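Local coordinates for HTH marR-type domain-containing protein (Streptococcus agalactiae serotype III, PDB 7DVR) that senses heme and, as a MarR-type helix-turn-helix protein, probably binds DNA to regulate transcription in response to it, at residues 1-4 against 5-8; 67-70 against 71-74; 107-110 against 111-115; 125-128 against 129-133. One frame throughout, in Å; residues are numbered along the deposited sequence.

How the interactions relate
All four contacts are local ones, made one turn apart along helices or at a helix start, and they follow one another in the chain without touching. Interactions 1 and 3 both concern heme ligation, one through the amino terminus of Met1 and the other through His114, each iron being shared with the second subunit. Interaction 1 is a surface contact; interactions 2, 3 and 4 are partly buried. Interaction 2 sits apart in the probable DNA-binding region, its apolar face packed on neighbouring helices and its charged face outward. Interaction 4, on the helix that follows that of interaction 3, turns its threonines, Glu125 and Lys131 to the subunit interface.

Interaction 1 of 4, residues 1-4 against 5-8; sequences MENP and LQKA. With HEM (protoporphyrin IX containing Fe), chain B.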
# COMPACT_ATOMS: atom_id res chain seq x y z
N MET A 1 4.77 13.40 3.12
CA MET A 1 3.55 14.00 3.55
C MET A 1 3.06 13.30 4.83
O MET A 1 3.24 12.08 5.02
CB MET A 1 2.50 13.89 2.43
CG MET A 1 3.04 14.25 1.02
SD MET A 1 3.19 12.81 -0.11
CE MET A 1 4.38 13.43 -1.28
N GLU A 2 2.35 14.05 5.65
CA GLU A 2 1.82 13.53 6.92
C GLU A 2 1.03 12.23 6.69
O GLU A 2 0.33 12.11 5.69
CB GLU A 2 0.94 14.61 7.54
CG GLU A 2 0.73 14.44 9.03
CD GLU A 2 0.74 15.75 9.80
OE1 GLU A 2 1.33 15.78 10.90
OE2 GLU A 2 0.17 16.75 9.28
N ASN A 3 1.13 11.30 7.62
CA ASN A 3 0.39 10.01 7.61
C ASN A 3 0.58 9.31 6.26
O ASN A 3 -0.37 8.98 5.55
CB ASN A 3 -1.10 10.21 7.94
CG ASN A 3 -1.32 10.87 9.29
OD1 ASN A 3 -0.90 10.36 10.32
ND2 ASN A 3 -1.97 12.02 9.31
N PRO A 4 1.85 9.09 5.88
CA PRO A 4 2.25 8.46 4.61
C PRO A 4 1.70 7.05 4.38
O PRO A 4 1.18 6.75 3.30
CB PRO A 4 3.78 8.32 4.72
CG PRO A 4 4.19 8.84 6.08
CD PRO A 4 2.99 9.50 6.72
N LEU A 5 1.79 6.21 5.42
CA LEU A 5 1.45 4.76 5.39
C LEU A 5 -0.08 4.59 5.33
O LEU A 5 -0.62 3.74 4.54
CB LEU A 5 2.08 4.07 6.62
CG LEU A 5 3.63 4.08 6.76
CD1 LEU A 5 4.07 3.55 8.13
CD2 LEU A 5 4.31 3.27 5.67
N GLN A 6 -0.80 5.40 6.11
CA GLN A 6 -2.27 5.31 6.16
C GLN A 6 -2.80 5.75 4.79
O GLN A 6 -3.62 5.07 4.25
CB GLN A 6 -2.83 6.16 7.30
CG GLN A 6 -2.48 5.63 8.70
CD GLN A 6 -2.95 6.50 9.86
OE1 GLN A 6 -3.27 7.68 9.70
NE2 GLN A 6 -2.94 5.92 11.04
N LYS A 7 -2.28 6.83 4.22
CA LYS A 7 -2.78 7.30 2.93
C LYS A 7 -2.52 6.28 1.84
O LYS A 7 -3.43 5.98 1.07
CB LYS A 7 -2.14 8.62 2.56
CG LYS A 7 -2.59 9.81 3.40
CD LYS A 7 -1.81 11.04 3.11
CE LYS A 7 -2.47 12.30 3.63
NZ LYS A 7 -1.58 13.48 3.56
N ALA A 8 -1.31 5.70 1.79
CA ALA A 8 -0.96 4.69 0.77
C ALA A 8 -1.85 3.46 0.92
O ALA A 8 -2.33 2.90 -0.08
CB ALA A 8 0.51 4.29 0.90
CHA HEM B . 6.48 17.11 2.62
CHB HEM B . 5.52 15.12 6.80
CHC HEM B . 7.16 10.99 5.07
CHD HEM B . 7.35 12.86 0.70
C1A HEM B . 6.14 16.90 3.90
C2A HEM B . 5.71 17.91 4.74
C3A HEM B . 5.44 17.35 5.92
C4A HEM B . 5.67 15.99 5.79
CMA HEM B . 4.94 18.07 7.14
CAA HEM B . 5.57 19.39 4.43
CBA HEM B . 6.87 20.13 4.78
CGA HEM B . 6.78 21.62 4.47
O1A HEM B . 5.77 22.26 4.83
O2A HEM B . 7.71 22.22 3.87
C1B HEM B . 5.92 13.82 6.65
C2B HEM B . 5.91 12.95 7.74
C3B HEM B . 6.40 11.77 7.27
C4B HEM B . 6.68 11.98 5.87
CMB HEM B . 5.44 13.29 9.12
CAB HEM B . 6.54 10.49 7.94
CBB HEM B . 6.08 10.31 9.16
C1C HEM B . 7.30 11.12 3.72
C2C HEM B . 7.54 10.08 2.85
C3C HEM B . 7.58 10.62 1.60
C4C HEM B . 7.38 11.99 1.73
CMC HEM B . 7.70 8.66 3.28
CAC HEM B . 7.88 9.95 0.34
CBC HEM B . 8.42 8.74 0.32
C1D HEM B . 7.13 14.19 0.92
C2D HEM B . 7.23 15.13 -0.16
C3D HEM B . 7.00 16.32 0.36
C4D HEM B . 6.76 16.08 1.77
CMD HEM B . 7.56 14.85 -1.61
CAD HEM B . 7.00 17.63 -0.38
CBD HEM B . 8.13 18.56 0.11
CGD HEM B . 8.02 19.91 -0.57
O1D HEM B . 8.41 20.04 -1.75
O2D HEM B . 7.56 20.91 0.04
NA HEM B . 6.11 15.73 4.55
NB HEM B . 6.38 13.20 5.58
NC HEM B . 7.22 12.25 3.02
ND HEM B . 6.86 14.80 2.04
FE HEM B . 6.65 14.04 3.70
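Lys7 reaches back along the chain to Glu2, its extended side chain passing beside the carbonyl oxygen of Asn3 and placing NZ 3.2 Å from Glu2 O, to which it is hydrogen-bonded. With CG anti to its carbonyl carbon (chi1 -71°), the aliphatic part starts close to Asn3, and Lys7 CG lies 3.2 Å from Asn3 O. That same oxygen accepts the backbone N-H of Lys7. On the neighbouring flank Asn3 and Gln6 meet at a slant, their amide planes 19° apart; their modelled oxygens, Asn3 OD1 and Gln6 OE1, are 3.6 Å from each other, with no hydrogen bond between them. Asn3 occupies the N-cap position of helix 4-25 but makes no capping bond with its side chain; the first turn is instead closed by main-chain bonds, among them Ala8 N to Pro4 O. Just ahead of this helix start, the chain becomes a heme ligand: the terminal nitrogen of Met1 binds the iron at 2.1 Å, while His114 of the second subunit supplies the other protein ligand, so the heme bridges the dimer. Two side chains lie against the porphyrin. The Met1 chain bends at chi2 (110°) and carries CE to 3.5 Å from C2D of the heme. Pro4 meets the vinyl side of the macrocycle, its CG 3.4 Å from CAB. Glu2 turns its carboxylate elsewhere, OE1 being hydrogen-bonded to His37 of the second subunit, and Lys123 of that subunit hydrogen-bonds the same heme.

Interaction 2 of 4, residues 67-70 against 71-74; sequences SNLV and KRME
The Arg72 guanidinium has Leu69 CD1 over one of its faces, with Arg72 NH2 4.2 Å from that methyl. A bend at chi3 (51°) folds the arginine back along the previous turn, bringing NH1 to 3.8 Å from Leu69 N, while Asn68 O stands obliquely to the flat group. The backbone N of Arg72 is hydrogen-bonded to this same Asn68 oxygen. On the other flank Leu69 meets Met73 at a slant, Leu69 CG lying 4.0 Å from Met73 SD, and the methionine CG rests 3.3 Å from Leu69 O. That carbonyl also accepts the backbone N of Met73. Glu74 N closes the next turn on Val70 O at 2.9 Å. Leu69, Val70 and Met73 are buried: Leu69 packs on Leu38 of helix 34-44 and Leu59 of helix 52-59, Val70 on Ile52, and Met73 on Gln35. Lys71 and Arg72 are exposed. A helix with its apolar side set into the domain and basic residues outward, following helix 52-59 and preceding a strand hairpin, is the second helix of a winged helix-turn-helix, consistent with the DNA-recognition helix of MarR proteins.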
# COMPACT_ATOMS: atom_id res chain seq x y z
N SER A 67 0.60 -27.02 -6.09
CA SER A 67 -0.37 -28.10 -5.94
C SER A 67 -1.69 -27.54 -5.41
O SER A 67 -2.81 -28.03 -5.79
CB SER A 67 0.20 -29.13 -5.05
OG SER A 67 -0.83 -30.04 -4.72
N ASN A 68 -1.61 -26.56 -4.52
CA ASN A 68 -2.86 -26.00 -3.94
C ASN A 68 -3.52 -25.19 -5.03
O ASN A 68 -4.74 -25.29 -5.18
CB ASN A 68 -2.61 -25.15 -2.71
CG ASN A 68 -2.31 -26.01 -1.50
OD1 ASN A 68 -1.29 -25.84 -0.84
ND2 ASN A 68 -3.20 -26.95 -1.21
N LEU A 69 -2.72 -24.37 -5.71
CA LEU A 69 -3.21 -23.55 -6.83
C LEU A 69 -3.92 -24.41 -7.87
O LEU A 69 -5.03 -24.01 -8.24
CB LEU A 69 -2.06 -22.81 -7.49
CG LEU A 69 -2.45 -22.01 -8.71
CD1 LEU A 69 -3.38 -20.88 -8.29
CD2 LEU A 69 -1.21 -21.47 -9.42
N VAL A 70 -3.33 -25.50 -8.37
CA VAL A 70 -3.96 -26.22 -9.52
C VAL A 70 -5.21 -26.97 -9.05
O VAL A 70 -6.18 -27.10 -9.84
CB VAL A 70 -2.97 -27.16 -10.23
CG1 VAL A 70 -1.85 -26.33 -10.78
CG2 VAL A 70 -2.49 -28.25 -9.32
N LYS A 71 -5.25 -27.36 -7.79
CA LYS A 71 -6.41 -28.11 -7.25
C LYS A 71 -7.64 -27.17 -7.19
O LYS A 71 -8.78 -27.65 -7.46
CB LYS A 71 -6.11 -28.67 -5.86
CG LYS A 71 -7.24 -29.53 -5.33
CD LYS A 71 -6.88 -30.46 -4.18
CE LYS A 71 -8.12 -31.13 -3.62
NZ LYS A 71 -7.83 -31.92 -2.40
N ARG A 72 -7.39 -25.91 -6.85
CA ARG A 72 -8.41 -24.84 -6.83
C ARG A 72 -8.80 -24.41 -8.25
O ARG A 72 -9.94 -24.04 -8.47
CB ARG A 72 -7.89 -23.62 -6.08
CG ARG A 72 -8.21 -23.66 -4.60
CD ARG A 72 -7.11 -22.93 -3.85
NE ARG A 72 -6.87 -21.61 -4.39
CZ ARG A 72 -5.69 -20.98 -4.42
NH1 ARG A 72 -4.60 -21.56 -3.95
NH2 ARG A 72 -5.61 -19.76 -4.91
N MET A 73 -7.88 -24.46 -9.20
CA MET A 73 -8.23 -24.17 -10.61
C MET A 73 -9.18 -25.26 -11.11
O MET A 73 -10.15 -24.92 -11.74
CB MET A 73 -6.98 -24.08 -11.48
CG MET A 73 -6.16 -22.85 -11.15
SD MET A 73 -4.58 -22.81 -12.01
CE MET A 73 -5.20 -22.33 -13.62
N GLU A 74 -8.91 -26.51 -10.76
CA GLU A 74 -9.75 -27.68 -11.09
C GLU A 74 -11.12 -27.50 -10.42
O GLU A 74 -12.12 -27.63 -11.13
CB GLU A 74 -9.10 -29.00 -10.66
CG GLU A 74 -9.88 -30.25 -11.05
CD GLU A 74 -9.08 -31.54 -10.99
OE1 GLU A 74 -8.46 -31.79 -9.94
OE2 GLU A 74 -9.03 -32.32 -12.03

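Interaction 3 of 4, residues 107-110 against 111-115; sequences EIFL and EKLHS. With HEM (protoporphyrin IX containing Fe), chain C.
Leu110 O is gripped twice by His114, through the backbone N at 3.1 Å and the ring ND1 at 2.7 Å, the two donors coming from opposite faces of the carbonyl plane. This pairing on helix 97-117 belongs to the axial heme-ligand site of this sensor: the other ring nitrogen, His114 NE2, binds the iron at 2.1 Å, and the terminal nitrogen of Met1 of the second subunit is the other protein ligand. The accepting oxygen lies within 5° of the imidazole plane, so this bond and the iron together hold the ring's rotation; the bond would probably also make NE2 a stronger donor to the metal. With His114 CG anti to the carbonyl carbon (chi1 -72°), the ring doubles back beside the preceding turn. Leu110 adds an apolar wall, its CD2 3.7 Å from the heme methyl CMB, and Lys123 hydrogen-bonds the same heme. Deeper in the fold Phe109 and Leu113 run alongside each other in the same direction, with Phe109 CZ 4.1 Å from Leu113 CD2. The ring of Phe109 meets Tyr22 of helix 4-25 with steeply inclined planes, joining the two helices. On the outer side the Lys112 chain follows that of Ile108, Ile108 CG2 touching Lys112 CE at 3.6 Å. One turn further, Ser115 OG donates to Glu111 O at 2.9 Å from above the carbonyl plane, in addition to the bond from Ser115 N to that oxygen.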
# COMPACT_ATOMS: atom_id res chain seq x y z
N GLU A 107 -8.90 -11.62 -21.13
CA GLU A 107 -8.12 -10.75 -22.06
C GLU A 107 -8.86 -9.42 -22.28
O GLU A 107 -8.19 -8.36 -22.28
CB GLU A 107 -7.89 -11.45 -23.40
CG GLU A 107 -6.45 -11.67 -23.77
CD GLU A 107 -6.27 -12.37 -25.11
OE1 GLU A 107 -7.20 -13.10 -25.55
OE2 GLU A 107 -5.22 -12.17 -25.73
N ILE A 108 -10.17 -9.51 -22.55
CA ILE A 108 -11.10 -8.34 -22.72
C ILE A 108 -11.02 -7.49 -21.47
O ILE A 108 -10.72 -6.33 -21.54
CB ILE A 108 -12.56 -8.78 -23.01
CG1 ILE A 108 -12.70 -9.49 -24.35
CG2 ILE A 108 -13.52 -7.60 -22.88
CD1 ILE A 108 -14.06 -10.15 -24.58
N PHE A 109 -11.30 -8.11 -20.32
CA PHE A 109 -11.28 -7.45 -19.00
C PHE A 109 -10.00 -6.65 -18.80
O PHE A 109 -10.06 -5.50 -18.42
CB PHE A 109 -11.44 -8.46 -17.87
CG PHE A 109 -11.14 -7.94 -16.48
CD1 PHE A 109 -12.01 -7.09 -15.80
CD2 PHE A 109 -9.98 -8.32 -15.81
CE1 PHE A 109 -11.70 -6.64 -14.53
CE2 PHE A 109 -9.70 -7.90 -14.51
CZ PHE A 109 -10.55 -7.05 -13.88
N LEU A 110 -8.84 -7.26 -19.05
CA LEU A 110 -7.57 -6.56 -18.77
C LEU A 110 -7.47 -5.36 -19.71
O LEU A 110 -6.93 -4.31 -19.26
CB LEU A 110 -6.38 -7.52 -18.94
CG LEU A 110 -6.20 -8.51 -17.79
CD1 LEU A 110 -5.00 -9.41 -18.04
CD2 LEU A 110 -6.00 -7.82 -16.45
N GLU A 111 -7.94 -5.52 -20.95
CA GLU A 111 -7.88 -4.38 -21.92
C GLU A 111 -8.76 -3.22 -21.43
O GLU A 111 -8.24 -2.08 -21.30
CB GLU A 111 -8.26 -4.79 -23.35
CG GLU A 111 -7.14 -5.52 -24.09
CD GLU A 111 -7.50 -6.81 -24.84
OE1 GLU A 111 -8.69 -7.19 -24.86
OE2 GLU A 111 -6.55 -7.44 -25.38
N LYS A 112 -10.03 -3.51 -21.11
CA LYS A 112 -10.99 -2.50 -20.59
C LYS A 112 -10.50 -1.89 -19.28
O LYS A 112 -10.64 -0.64 -19.07
CB LYS A 112 -12.37 -3.12 -20.41
CG LYS A 112 -13.07 -3.36 -21.73
CD LYS A 112 -14.38 -4.11 -21.59
CE LYS A 112 -15.10 -4.36 -22.91
NZ LYS A 112 -15.86 -3.16 -23.36
N LEU A 113 -9.97 -2.73 -18.40
CA LEU A 113 -9.49 -2.25 -17.09
C LEU A 113 -8.41 -1.18 -17.27
O LEU A 113 -8.53 -0.15 -16.67
CB LEU A 113 -8.96 -3.42 -16.26
CG LEU A 113 -8.21 -3.08 -14.98
CD1 LEU A 113 -9.14 -2.55 -13.90
CD2 LEU A 113 -7.52 -4.32 -14.43
N HIS A 114 -7.35 -1.50 -17.99
CA HIS A 114 -6.26 -0.55 -18.32
C HIS A 114 -6.79 0.68 -19.05
O HIS A 114 -6.50 1.78 -18.54
CB HIS A 114 -5.13 -1.27 -19.04
CG HIS A 114 -4.36 -2.18 -18.14
ND1 HIS A 114 -4.78 -3.48 -17.85
CD2 HIS A 114 -3.21 -1.98 -17.43
CE1 HIS A 114 -3.89 -4.03 -17.05
NE2 HIS A 114 -2.97 -3.14 -16.77
N SER A 115 -7.59 0.56 -20.12
CA SER A 115 -8.25 1.73 -20.77
C SER A 115 -8.87 2.65 -19.70
O SER A 115 -8.58 3.85 -19.68
CB SER A 115 -9.31 1.36 -21.78
OG SER A 115 -8.80 0.43 -22.68
CHA HEM C . 0.46 -3.31 -18.18
CHB HEM C . -1.45 -7.01 -15.94
CHC HEM C . -3.63 -3.96 -12.99
CHD HEM C . -1.07 -0.37 -14.78
C1A HEM C . 0.07 -4.55 -17.82
C2A HEM C . 0.44 -5.68 -18.53
C3A HEM C . -0.10 -6.73 -17.90
C4A HEM C . -0.77 -6.24 -16.80
CMA HEM C . 0.04 -8.16 -18.31
CAA HEM C . 1.27 -5.76 -19.79
CBA HEM C . 0.37 -5.71 -21.04
CGA HEM C . 1.18 -5.78 -22.33
O1A HEM C . 2.08 -6.64 -22.45
O2A HEM C . 0.95 -5.00 -23.28
C1B HEM C . -2.22 -6.45 -14.95
C2B HEM C . -3.05 -7.25 -14.16
C3B HEM C . -3.69 -6.39 -13.33
C4B HEM C . -3.21 -5.07 -13.65
CMB HEM C . -3.15 -8.75 -14.25
CAB HEM C . -4.62 -6.67 -12.26
CBB HEM C . -4.86 -7.90 -11.88
C1C HEM C . -3.08 -2.73 -13.18
C2C HEM C . -3.29 -1.64 -12.37
C3C HEM C . -2.55 -0.61 -12.88
C4C HEM C . -1.91 -1.10 -14.01
CMC HEM C . -4.18 -1.66 -11.17
CAC HEM C . -2.49 0.77 -12.43
CBC HEM C . -3.40 1.26 -11.59
C1D HEM C . -0.46 -0.93 -15.87
C2D HEM C . 0.32 -0.11 -16.77
C3D HEM C . 0.74 -0.92 -17.72
C4D HEM C . 0.20 -2.23 -17.40
CMD HEM C . 0.59 1.36 -16.67
CAD HEM C . 1.59 -0.54 -18.90
CBD HEM C . 0.84 -0.72 -20.23
CGD HEM C . 1.77 -0.43 -21.40
O1D HEM C . 2.03 0.76 -21.70
O2D HEM C . 2.26 -1.37 -22.08
NA HEM C . -0.67 -4.90 -16.76
NB HEM C . -2.36 -5.18 -14.62
NC HEM C . -2.25 -2.37 -14.16
ND HEM C . -0.51 -2.16 -16.29
FE HEM C . -1.39 -3.57 -15.50

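Interaction 4 of 4, residues 125-128 against 129-133; sequences EIRT and TKKVI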
# COMPACT_ATOMS: atom_id res chain seq x y z
N GLU A 125 4.24 10.27 -18.61
CA GLU A 125 3.83 10.38 -17.19
C GLU A 125 4.03 9.04 -16.44
O GLU A 125 4.46 9.06 -15.24
CB GLU A 125 2.40 10.87 -17.12
CG GLU A 125 2.26 12.35 -17.40
CD GLU A 125 0.81 12.83 -17.42
OE1 GLU A 125 -0.11 12.01 -17.72
OE2 GLU A 125 0.59 14.03 -17.12
N ILE A 126 3.72 7.92 -17.10
CA ILE A 126 3.91 6.54 -16.52
C ILE A 126 5.41 6.36 -16.28
O ILE A 126 5.79 5.97 -15.16
CB ILE A 126 3.39 5.44 -17.47
CG1 ILE A 126 1.87 5.50 -17.65
CG2 ILE A 126 3.83 4.05 -17.01
CD1 ILE A 126 1.10 5.65 -16.41
N ARG A 127 6.21 6.68 -17.29
CA ARG A 127 7.67 6.50 -17.26
C ARG A 127 8.25 7.29 -16.10
O ARG A 127 9.11 6.76 -15.39
CB ARG A 127 8.27 6.97 -18.59
CG ARG A 127 9.69 6.47 -18.83
CD ARG A 127 10.51 7.37 -19.77
NE ARG A 127 10.55 8.77 -19.35
CZ ARG A 127 11.29 9.26 -18.34
NH1 ARG A 127 12.09 8.48 -17.63
NH2 ARG A 127 11.23 10.55 -18.06
N THR A 128 7.76 8.52 -15.93
CA THR A 128 8.17 9.46 -14.86
C THR A 128 7.81 8.85 -13.50
O THR A 128 8.71 8.60 -12.65
CB THR A 128 7.48 10.82 -15.04
OG1 THR A 128 8.14 11.51 -16.12
CG2 THR A 128 7.59 11.72 -13.82
N THR A 129 6.52 8.61 -13.32
CA THR A 129 6.03 7.95 -12.10
C THR A 129 6.83 6.69 -11.75
O THR A 129 7.28 6.58 -10.58
CB THR A 129 4.56 7.61 -12.26
OG1 THR A 129 3.81 8.81 -12.47
CG2 THR A 129 4.05 6.94 -11.01
N LYS A 130 7.01 5.77 -12.69
CA LYS A 130 7.85 4.56 -12.51
C LYS A 130 9.24 4.92 -12.02
O LYS A 130 9.77 4.26 -11.13
CB LYS A 130 7.97 3.77 -13.80
CG LYS A 130 6.73 2.95 -14.15
CD LYS A 130 6.98 1.93 -15.24
CE LYS A 130 5.82 0.99 -15.47
NZ LYS A 130 6.19 -0.09 -16.42
N LYS A 131 9.87 5.91 -12.62
CA LYS A 131 11.20 6.32 -12.16
C LYS A 131 11.15 6.86 -10.76
O LYS A 131 12.12 6.67 -10.04
CB LYS A 131 11.75 7.41 -13.08
CG LYS A 131 13.10 8.01 -12.73
CD LYS A 131 13.61 8.83 -13.91
CE LYS A 131 15.01 9.41 -13.79
NZ LYS A 131 15.01 10.54 -12.84
N VAL A 132 10.12 7.59 -10.38
CA VAL A 132 10.15 8.19 -9.04
C VAL A 132 10.03 7.07 -8.00
O VAL A 132 10.73 7.11 -7.00
CB VAL A 132 9.06 9.24 -8.92
CG1 VAL A 132 8.94 9.66 -7.49
CG2 VAL A 132 9.38 10.45 -9.81
N ILE A 133 9.20 6.10 -8.30
CA ILE A 133 8.98 4.93 -7.36
C ILE A 133 10.32 4.19 -7.21
O ILE A 133 10.75 3.85 -6.07
CB ILE A 133 7.90 3.97 -7.89
CG1 ILE A 133 6.54 4.62 -8.17
CG2 ILE A 133 7.75 2.77 -7.00
CD1 ILE A 133 5.89 5.24 -7.02
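Thr129 holds Glu125 O with two bonds, from OG1 and from the backbone N, both 2.9 Å long, the two donors reaching the oxygen from opposite faces of its carbonyl plane. The hydroxyl comes there because OG1 stands anti to the carbonyl carbon (chi1 -61°), beside the backbone N, so both donors face the preceding turn. Next to it Ile126 CG2 lies 4.0 Å from Lys130 CE, the lysine chain extended past the isoleucine at a slant; Lys130 N is bonded to Ile126 O at 2.8 Å. Arg127 and Lys131 run side by side in the same direction, with Lys131 CD at the edge of the guanidinium, 4.0 Å from Arg127 NH1. Their like charges stay apart, and each has a partner further out: Arg127 NH2 forms a salt bridge with Glu124, and Lys131 NZ one with Glu125 of the second subunit. By the reciprocal pairing Glu125 OE2 meets Lys131 of that subunit. Across the same interface Thr128 packs on Thr128 of the second subunit, and Thr129 on its Val132. Ile126 lies near the heme carried by His114, with its side chain about 4 Å away. Helix 123-139, laid against the same helix of the second subunit through threonines, valine and these intersubunit charge pairs, belongs to the dimerisation region that the terminal helices form in MarR-family proteins.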